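PDB 1K1E: deoxy-D-mannose-octulosonate 8-phosphate phosphatase from Haemophilus influenzae Rd, which catalyses the hydrolysis of 3-deoxy-D-manno-octulosonate 8-phosphate to 3-deoxy-D-manno-octulosonate and inorganic phosphate, a step in lipopolysaccharide biosynthesis that uses magnesium. Local coordinates for residues F10-V15 with A55-R60; K34-R39 with P63-R68. All coordinates share one frame; numbering follows the deposited sequence.

Contact 1. Residues F10-V15 with A55-R60; sequences FVITDV and AVLSGR. With CO (cobalt (II) ion), chain M; SO4 (sulfate ion), chain O.
Ala-55 docks between Val-11 and Thr-13, pairing two parallel strands of the Rossmann-like sheet of this HAD-clan phosphatase. Ala-55 N donates to Val-11 O at 2.8 Å, Ala-55 O accepts from Thr-13 N, and Leu-57 N reaches Thr-13 O at 2.9 Å. On one face, Phe-10 CG is anti to the backbone N (chi1 -170°), and the far end of the ring reaches Ala-55, with CZ 3.3 Å from Ala-55 CB; Ile-12 CG2 lies 3.9 Å from Leu-57 CB. On the other face Thr-13 and Val-56 run side by side, while Thr-13 OG1, anti to its own N, donates a hydrogen bond to Asp-14 O, in the carbonyl plane on a lone pair. Val-15 CB lies 4.0 Å from Ser-58 CB. At the C-terminal side of the strands, where HAD phosphatases keep their active site, Asp-14 OD2 binds cobalt at 2.0 Å with the backbone O of Asp-16, Asp-107 OD2 and three waters, and OD1 forms a salt bridge with Lys-84. Ser-58 OG accepts from Arg-60 N in an ST turn. Gly-59 N hydrogen-bonds O4 of a sulfate, probably from the crystallisation liquor, at 2.8 Å and 170°, consistent with a phosphate-binding position.

Contact 2. Residues K34-R39 with P63-R68; sequences KSFHVR and PILRRR
Phe-36 lies face-on against the aliphatic stem of Arg-68. Arg-68 CG stands 3.3 Å from the ring centroid and 10° off the ring normal, which meets the geometry of a CH-pi contact. The arginine chain leaves with CG anti to the backbone N and then bends at chi2 (48°), placing CD 3.7 Å from Phe-36 CD1. NE follows to 3.6 Å from Phe-36 CB. The guanidinium plane is inclined 29° to the ring; the two side chains run past each other in opposite directions. Leu-65 crosses the phenyl group at about a right angle, its CD1 3.9 Å from Phe-36 CZ. Two residues earlier in the strand, the Lys-34 stem crosses Ile-64, with Lys-34 CB 3.6 Å from Ile-64 CG2.

The polar ends are held from outside. Lys-34 NZ, its chain bent near the tip, makes salt bridges with Glu-31 and Asp-16, whereas Arg-68 bonds Gln-180 through NH2 and Tyr-26 of a neighbouring subunit through NH1; that tyrosine also meets the Phe-36 ring edge-to-face. Arg-68 and His-37 to Arg-39 probably contribute to substrate binding.

Strand 30-37, the second arm of a beta hairpin with 23-27, thus packs on helix 63-72, pairs antiparallel with a strand of the same neighbouring subunit, and passes at His-37, the N-cap, directly into helix 38-49.

Overall arrangement
The segments alternate along the chain: 10-15, 34-39, 55-60, then 63-68. The hairpin therefore follows the first strand of contact 1, helix 38-49 leads back to strand 53-58, and that strand continues through a short turn into helix 63-72 of contact 2. The centres of the two contacts are 12 Å apart, and they meet directly: Leu-65 CD2 is 3.9 Å from Ser-58 CB. Contact 1 belongs to the central parallel sheet and carries the metal; contact 2 joins the hairpin to a helix beside it. The Lys-34 side chain is about 9 Å from the cobalt of its own subunit, while Arg-39 salt-bridges Asp-107 of a neighbouring subunit, so contact 2 lies near metal sites of two subunits.

Contact 1. Residues F10-V15 with A55-R60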
ATOM      1  N   PHE A  10      13.172   2.161 -28.159  1.00 18.62           N
ATOM      2  CA  PHE A  10      12.991   0.978 -27.328  1.00 18.03           C
ATOM      3  C   PHE A  10      13.157   1.348 -25.863  1.00 13.45           C
ATOM      4  O   PHE A  10      14.064   2.059 -25.484  1.00 15.67           O
ATOM      5  CB  PHE A  10      14.059  -0.028 -27.745  1.00 13.17           C
ATOM      6  CG  PHE A  10      13.914  -1.420 -27.180  1.00 13.91           C
ATOM      7  CD1 PHE A  10      12.664  -2.033 -26.982  1.00 13.93           C
ATOM      8  CD2 PHE A  10      15.090  -2.158 -26.914  1.00 14.59           C
ATOM      9  CE1 PHE A  10      12.580  -3.380 -26.509  1.00 15.47           C
ATOM     10  CE2 PHE A  10      15.029  -3.485 -26.449  1.00 17.49           C
ATOM     11  CZ  PHE A  10      13.796  -4.096 -26.240  1.00 13.14           C
ATOM     12  N   VAL A  11      12.277   0.815 -25.059  1.00 12.14           N
ATOM     13  CA  VAL A  11      12.310   1.041 -23.608  1.00 10.49           C
ATOM     14  C   VAL A  11      12.328  -0.329 -22.985  1.00 16.69           C
ATOM     15  O   VAL A  11      11.476  -1.179 -23.291  1.00 16.45           O
ATOM     16  CB  VAL A  11      11.067   1.747 -23.159  1.00 16.77           C
ATOM     17  CG1 VAL A  11      10.966   1.734 -21.584  1.00 13.60           C
ATOM     18  CG2 VAL A  11      11.099   3.143 -23.683  1.00 16.88           C
ATOM     19  N   ILE A  12      13.346  -0.592 -22.180  1.00 11.26           N
ATOM     20  CA  ILE A  12      13.447  -1.860 -21.428  1.00 11.24           C
ATOM     21  C   ILE A  12      13.164  -1.486 -19.950  1.00 12.35           C
ATOM     22  O   ILE A  12      13.809  -0.542 -19.385  1.00 12.13           O
ATOM     23  CB  ILE A  12      14.887  -2.425 -21.488  1.00  5.69           C
ATOM     24  CG1 ILE A  12      15.236  -2.844 -22.908  1.00  8.64           C
ATOM     25  CG2 ILE A  12      15.029  -3.651 -20.550  1.00 11.11           C
ATOM     26  CD1 ILE A  12      16.727  -3.091 -23.017  1.00 13.79           C
ATOM     27  N   THR A  13      12.277  -2.236 -19.317  1.00  9.93           N
ATOM     28  CA  THR A  13      11.956  -1.950 -17.946  1.00  9.21           C
ATOM     29  C   THR A  13      12.170  -3.134 -16.992  1.00 14.47           C
ATOM     30  O   THR A  13      11.804  -4.294 -17.264  1.00 12.95           O
ATOM     31  CB  THR A  13      10.475  -1.435 -17.801  1.00 14.13           C
ATOM     32  OG1 THR A  13      10.236  -1.109 -16.426  1.00 13.34           O
ATOM     33  CG2 THR A  13       9.486  -2.486 -18.133  1.00  9.65           C
ATOM     34  N   ASP A  14      12.832  -2.830 -15.881  1.00 12.58           N
ATOM     35  CA  ASP A  14      12.991  -3.790 -14.806  1.00 13.33           C
ATOM     36  C   ASP A  14      11.558  -3.967 -14.272  1.00 13.35           C
ATOM     37  O   ASP A  14      10.642  -3.185 -14.561  1.00 11.15           O
ATOM     38  CB  ASP A  14      13.874  -3.190 -13.680  1.00 12.87           C
ATOM     39  CG  ASP A  14      13.805  -3.984 -12.406  1.00 20.00           C
ATOM     40  OD1 ASP A  14      13.803  -5.226 -12.478  1.00 15.01           O
ATOM     41  OD2 ASP A  14      13.781  -3.363 -11.337  1.00 17.08           O
ATOM     42  N   VAL A  15      11.326  -5.036 -13.510  1.00 14.64           N
ATOM     43  CA  VAL A  15      10.000  -5.237 -12.953  1.00  9.50           C
ATOM     44  C   VAL A  15       9.817  -4.850 -11.479  1.00 18.58           C
ATOM     45  O   VAL A  15       9.100  -3.910 -11.155  1.00 13.22           O
ATOM     46  CB  VAL A  15       9.539  -6.755 -13.102  1.00 12.46           C
ATOM     47  CG1 VAL A  15       8.228  -7.004 -12.367  1.00 18.36           C
ATOM     48  CG2 VAL A  15       9.380  -7.059 -14.603  1.00 22.39           C
ATOM     49  N   ALA A  55      10.176  -3.663 -23.646  1.00 16.54           N
ATOM     50  CA  ALA A  55      10.624  -4.988 -23.201  1.00 14.41           C
ATOM     51  C   ALA A  55      10.690  -5.002 -21.662  1.00 16.51           C
ATOM     52  O   ALA A  55      10.860  -3.939 -21.031  1.00 13.20           O
ATOM     53  CB  ALA A  55      12.004  -5.331 -23.771  1.00 10.37           C
ATOM     54  N   VAL A  56      10.520  -6.202 -21.100  1.00 14.82           N
ATOM     55  CA  VAL A  56      10.574  -6.411 -19.653  1.00 17.96           C
ATOM     56  C   VAL A  56      11.801  -7.272 -19.368  1.00 18.58           C
ATOM     57  O   VAL A  56      12.057  -8.247 -20.064  1.00 14.66           O
ATOM     58  CB  VAL A  56       9.284  -7.143 -19.204  1.00 18.44           C
ATOM     59  CG1 VAL A  56       9.416  -7.664 -17.740  1.00 16.71           C
ATOM     60  CG2 VAL A  56       8.091  -6.204 -19.417  1.00 17.05           C
ATOM     61  N   LEU A  57      12.537  -6.928 -18.310  1.00 13.64           N
ATOM     62  CA  LEU A  57      13.741  -7.648 -17.938  1.00 10.63           C
ATOM     63  C   LEU A  57      13.566  -7.910 -16.441  1.00 22.33           C
ATOM     64  O   LEU A  57      13.360  -6.981 -15.697  1.00 26.66           O
ATOM     65  CB  LEU A  57      14.940  -6.740 -18.180  1.00 16.18           C
ATOM     66  CG  LEU A  57      16.273  -7.297 -18.675  1.00 34.19           C
ATOM     67  CD1 LEU A  57      17.330  -6.342 -18.233  1.00 22.34           C
ATOM     68  CD2 LEU A  57      16.594  -8.688 -18.132  1.00 20.27           C
ATOM     69  N   SER A  58      13.595  -9.154 -16.008  1.00 14.99           N
ATOM     70  CA  SER A  58      13.452  -9.414 -14.579  1.00 17.47           C
ATOM     71  C   SER A  58      14.330 -10.602 -14.236  1.00 22.90           C
ATOM     72  O   SER A  58      14.465 -11.519 -15.052  1.00 18.02           O
ATOM     73  CB  SER A  58      11.994  -9.769 -14.235  1.00 16.39           C
ATOM     74  OG  SER A  58      11.897 -10.116 -12.876  1.00 17.30           O
ATOM     75  N   GLY A  59      14.937 -10.576 -13.050  1.00 19.02           N
ATOM     76  CA  GLY A  59      15.746 -11.698 -12.613  1.00 22.02           C
ATOM     77  C   GLY A  59      14.862 -12.854 -12.132  1.00 25.60           C
ATOM     78  O   GLY A  59      15.354 -13.925 -11.739  1.00 19.47           O
ATOM     79  N   ARG A  60      13.548 -12.671 -12.202  1.00 22.80           N
ATOM     80  CA  ARG A  60      12.602 -13.674 -11.734  1.00 17.84           C
ATOM     81  C   ARG A  60      11.645 -13.985 -12.878  1.00 23.67           C
ATOM     82  O   ARG A  60      11.425 -13.160 -13.748  1.00 24.80           O
ATOM     83  CB  ARG A  60      11.816 -13.120 -10.500  1.00 20.16           C
ATOM     84  CG  ARG A  60      12.662 -12.968  -9.198  1.00 30.82           C
ATOM     85  CD  ARG A  60      11.921 -12.246  -8.024  1.00 25.97           C
ATOM     86  NE  ARG A  60      10.932 -13.119  -7.374  1.00 38.75           N
ATOM     87  CZ  ARG A  60      11.186 -13.897  -6.311  1.00 37.95           C
ATOM     88  NH1 ARG A  60      12.418 -13.891  -5.770  1.00 39.51           N
ATOM     89  NH2 ARG A  60      10.230 -14.700  -5.797  1.00 26.39           N
TER
HETATM   90 CO    CO M 201      14.096  -3.908  -9.387  1.00 12.86          CO
HETATM   91  S   SO4 O2401      15.910  -8.202 -10.416  1.00 23.13           S
HETATM   92  O1  SO4 O2401      16.754  -7.040 -10.710  1.00 32.14           O
HETATM   93  O2  SO4 O2401      15.299  -7.966  -9.075  1.00 21.37           O
HETATM   94  O3  SO4 O2401      16.697  -9.424 -10.374  1.00 25.34           O
HETATM   95  O4  SO4 O2401      14.920  -8.249 -11.522  1.00 22.05           O
HETATM   96  O   HOH W   1      13.617  -5.945 -10.005  1.00 12.01           O
HETATM   97  O   HOH W   2      14.150  -4.289  -7.331  1.00 12.36           O
HETATM   98  O   HOH W   3      16.146  -4.319  -9.789  1.00 15.61           O

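Contact 2. Residues K34-R39 with P63-R68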
ATOM      1  N   LYS A  34       1.265 -10.245  -7.840  1.00 12.60           N
ATOM      2  CA  LYS A  34       2.165  -9.187  -8.280  1.00 11.64           C
ATOM      3  C   LYS A  34       1.300  -7.975  -8.520  1.00 13.11           C
ATOM      4  O   LYS A  34       0.280  -8.058  -9.204  1.00 15.79           O
ATOM      5  CB  LYS A  34       2.968  -9.556  -9.526  1.00 14.38           C
ATOM      6  CG  LYS A  34       3.943 -10.669  -9.209  1.00 19.76           C
ATOM      7  CD  LYS A  34       4.971 -10.847 -10.348  1.00 20.20           C
ATOM      8  CE  LYS A  34       5.985  -9.680 -10.279  1.00 15.56           C
ATOM      9  NZ  LYS A  34       6.839  -9.655  -8.971  1.00 14.99           N
ATOM     10  N   SER A  35       1.715  -6.816  -8.015  1.00 11.07           N
ATOM     11  CA  SER A  35       0.857  -5.661  -8.123  1.00 14.93           C
ATOM     12  C   SER A  35       1.424  -4.614  -9.070  1.00 15.43           C
ATOM     13  O   SER A  35       2.426  -3.986  -8.732  1.00 13.48           O
ATOM     14  CB  SER A  35       0.674  -5.086  -6.716  1.00 13.71           C
ATOM     15  OG  SER A  35       0.158  -6.108  -5.845  1.00 11.28           O
ATOM     16  N   PHE A  36       0.758  -4.388 -10.194  1.00 11.94           N
ATOM     17  CA  PHE A  36       1.259  -3.421 -11.212  1.00 12.09           C
ATOM     18  C   PHE A  36       0.469  -2.141 -11.107  1.00 15.28           C
ATOM     19  O   PHE A  36      -0.375  -2.020 -10.198  1.00 17.59           O
ATOM     20  CB  PHE A  36       1.108  -4.062 -12.585  1.00  7.42           C
ATOM     21  CG  PHE A  36       1.889  -5.318 -12.717  1.00 11.60           C
ATOM     22  CD1 PHE A  36       1.280  -6.570 -12.538  1.00 15.91           C
ATOM     23  CD2 PHE A  36       3.265  -5.263 -12.943  1.00 14.86           C
ATOM     24  CE1 PHE A  36       2.041  -7.752 -12.584  1.00 12.10           C
ATOM     25  CE2 PHE A  36       4.022  -6.474 -12.986  1.00  6.76           C
ATOM     26  CZ  PHE A  36       3.406  -7.692 -12.804  1.00 11.19           C
ATOM     27  N   HIS A  37       0.724  -1.166 -11.976  1.00  8.09           N
ATOM     28  CA  HIS A  37      -0.021   0.084 -11.870  1.00 12.75           C
ATOM     29  C   HIS A  37      -0.706   0.341 -13.185  1.00 16.07           C
ATOM     30  O   HIS A  37      -0.074   0.258 -14.259  1.00 14.32           O
ATOM     31  CB  HIS A  37       0.922   1.229 -11.472  1.00  9.71           C
ATOM     32  CG  HIS A  37       0.200   2.492 -11.173  1.00 13.56           C
ATOM     33  ND1 HIS A  37       0.078   3.009  -9.896  1.00 20.56           N
ATOM     34  CD2 HIS A  37      -0.496   3.328 -11.992  1.00 10.66           C
ATOM     35  CE1 HIS A  37      -0.658   4.118  -9.942  1.00 10.31           C
ATOM     36  NE2 HIS A  37      -1.011   4.330 -11.197  1.00 23.47           N
ATOM     37  N   VAL A  38      -1.986   0.676 -13.103  1.00 15.27           N
ATOM     38  CA  VAL A  38      -2.762   0.855 -14.330  1.00 14.93           C
ATOM     39  C   VAL A  38      -2.221   1.957 -15.255  1.00 12.90           C
ATOM     40  O   VAL A  38      -2.269   1.786 -16.470  1.00 12.45           O
ATOM     41  CB  VAL A  38      -4.211   1.143 -13.974  1.00 17.00           C
ATOM     42  CG1 VAL A  38      -4.324   2.549 -13.315  1.00 11.19           C
ATOM     43  CG2 VAL A  38      -5.103   0.972 -15.192  1.00 16.46           C
ATOM     44  N   ARG A  39      -1.736   3.082 -14.698  1.00 11.28           N
ATOM     45  CA  ARG A  39      -1.281   4.127 -15.608  1.00  9.65           C
ATOM     46  C   ARG A  39       0.065   3.755 -16.300  1.00 16.64           C
ATOM     47  O   ARG A  39       0.371   4.255 -17.398  1.00 14.17           O
ATOM     48  CB  ARG A  39      -1.202   5.462 -14.916  1.00  7.19           C
ATOM     49  CG  ARG A  39      -2.571   5.851 -14.226  1.00 11.62           C
ATOM     50  CD  ARG A  39      -2.699   7.357 -13.855  1.00 11.74           C
ATOM     51  NE  ARG A  39      -1.874   7.658 -12.680  1.00 10.33           N
ATOM     52  CZ  ARG A  39      -2.296   7.487 -11.421  1.00 12.55           C
ATOM     53  NH1 ARG A  39      -3.510   7.018 -11.116  1.00  9.77           N
ATOM     54  NH2 ARG A  39      -1.488   7.812 -10.445  1.00 16.29           N
ATOM     55  N   PRO A  63       4.456 -17.168 -13.717  1.00 19.88           N
ATOM     56  CA  PRO A  63       3.331 -17.160 -14.625  1.00 15.61           C
ATOM     57  C   PRO A  63       2.492 -15.908 -14.335  1.00 18.57           C
ATOM     58  O   PRO A  63       1.713 -15.474 -15.187  1.00 14.34           O
ATOM     59  CB  PRO A  63       2.652 -18.519 -14.321  1.00 24.21           C
ATOM     60  CG  PRO A  63       3.036 -18.798 -12.949  1.00 22.37           C
ATOM     61  CD  PRO A  63       4.434 -18.354 -12.837  1.00 22.65           C
ATOM     62  N   ILE A  64       2.677 -15.301 -13.159  1.00 11.90           N
ATOM     63  CA  ILE A  64       1.961 -14.029 -12.871  1.00 11.48           C
ATOM     64  C   ILE A  64       2.551 -12.940 -13.773  1.00 17.55           C
ATOM     65  O   ILE A  64       1.852 -12.218 -14.449  1.00 12.28           O
ATOM     66  CB  ILE A  64       2.109 -13.583 -11.403  1.00 13.39           C
ATOM     67  CG1 ILE A  64       1.582 -14.676 -10.479  1.00 13.80           C
ATOM     68  CG2 ILE A  64       1.305 -12.275 -11.221  1.00 14.87           C
ATOM     69  CD1 ILE A  64       1.783 -14.436  -8.970  1.00 18.25           C
ATOM     70  N   LEU A  65       3.859 -12.800 -13.738  1.00 12.13           N
ATOM     71  CA  LEU A  65       4.508 -11.833 -14.605  1.00 11.48           C
ATOM     72  C   LEU A  65       4.206 -12.105 -16.080  1.00 15.89           C
ATOM     73  O   LEU A  65       3.997 -11.198 -16.847  1.00 11.78           O
ATOM     74  CB  LEU A  65       6.040 -11.815 -14.311  1.00 13.41           C
ATOM     75  CG  LEU A  65       6.783 -10.744 -15.131  1.00 16.42           C
ATOM     76  CD1 LEU A  65       6.212  -9.319 -15.007  1.00 19.20           C
ATOM     77  CD2 LEU A  65       8.206 -10.733 -14.661  1.00 19.29           C
ATOM     78  N   ARG A  66       4.153 -13.362 -16.495  1.00 17.13           N
ATOM     79  CA  ARG A  66       3.851 -13.645 -17.883  1.00 16.83           C
ATOM     80  C   ARG A  66       2.436 -13.230 -18.297  1.00 12.15           C
ATOM     81  O   ARG A  66       2.212 -12.771 -19.398  1.00 14.49           O
ATOM     82  CB  ARG A  66       4.140 -15.133 -18.122  1.00 14.89           C
ATOM     83  CG  ARG A  66       5.671 -15.339 -18.286  1.00 20.57           C
ATOM     84  CD  ARG A  66       6.063 -16.806 -18.367  1.00 20.35           C
ATOM     85  NE  ARG A  66       7.520 -17.019 -18.501  1.00 24.28           N
ATOM     86  CZ  ARG A  66       8.161 -17.130 -19.660  1.00 20.15           C
ATOM     87  NH1 ARG A  66       7.503 -17.027 -20.794  1.00 19.46           N
ATOM     88  NH2 ARG A  66       9.452 -17.457 -19.696  1.00 22.44           N
ATOM     89  N   ARG A  67       1.506 -13.351 -17.361  1.00 13.87           N
ATOM     90  CA  ARG A  67       0.129 -12.975 -17.613  1.00 17.80           C
ATOM     91  C   ARG A  67       0.070 -11.458 -17.807  1.00 13.68           C
ATOM     92  O   ARG A  67      -0.602 -10.964 -18.699  1.00 13.39           O
ATOM     93  CB  ARG A  67      -0.735 -13.396 -16.432  1.00 11.57           C
ATOM     94  CG  ARG A  67      -2.259 -12.984 -16.570  1.00 12.17           C
ATOM     95  CD  ARG A  67      -2.776 -13.294 -17.914  1.00 17.19           C
ATOM     96  NE  ARG A  67      -4.160 -12.864 -18.111  1.00 24.98           N
ATOM     97  CZ  ARG A  67      -5.206 -13.682 -18.151  1.00 30.54           C
ATOM     98  NH1 ARG A  67      -5.004 -14.990 -18.014  1.00 28.39           N
ATOM     99  NH2 ARG A  67      -6.455 -13.192 -18.328  1.00 27.37           N
ATOM    100  N   ARG A  68       0.799 -10.724 -16.980  1.00 10.95           N
ATOM    101  CA  ARG A  68       0.804  -9.257 -17.102  1.00 12.10           C
ATOM    102  C   ARG A  68       1.409  -8.883 -18.442  1.00 11.88           C
ATOM    103  O   ARG A  68       0.856  -8.041 -19.156  1.00 15.74           O
ATOM    104  CB  ARG A  68       1.589  -8.653 -15.934  1.00  8.92           C
ATOM    105  CG  ARG A  68       1.667  -7.038 -15.896  1.00 16.82           C
ATOM    106  CD  ARG A  68       0.318  -6.403 -16.107  1.00 14.65           C
ATOM    107  NE  ARG A  68       0.385  -4.965 -15.967  1.00 13.05           N
ATOM    108  CZ  ARG A  68      -0.599  -4.128 -16.237  1.00 17.28           C
ATOM    109  NH1 ARG A  68      -1.787  -4.582 -16.683  1.00 18.06           N
ATOM    110  NH2 ARG A  68      -0.356  -2.817 -16.087  1.00 13.90           N
TER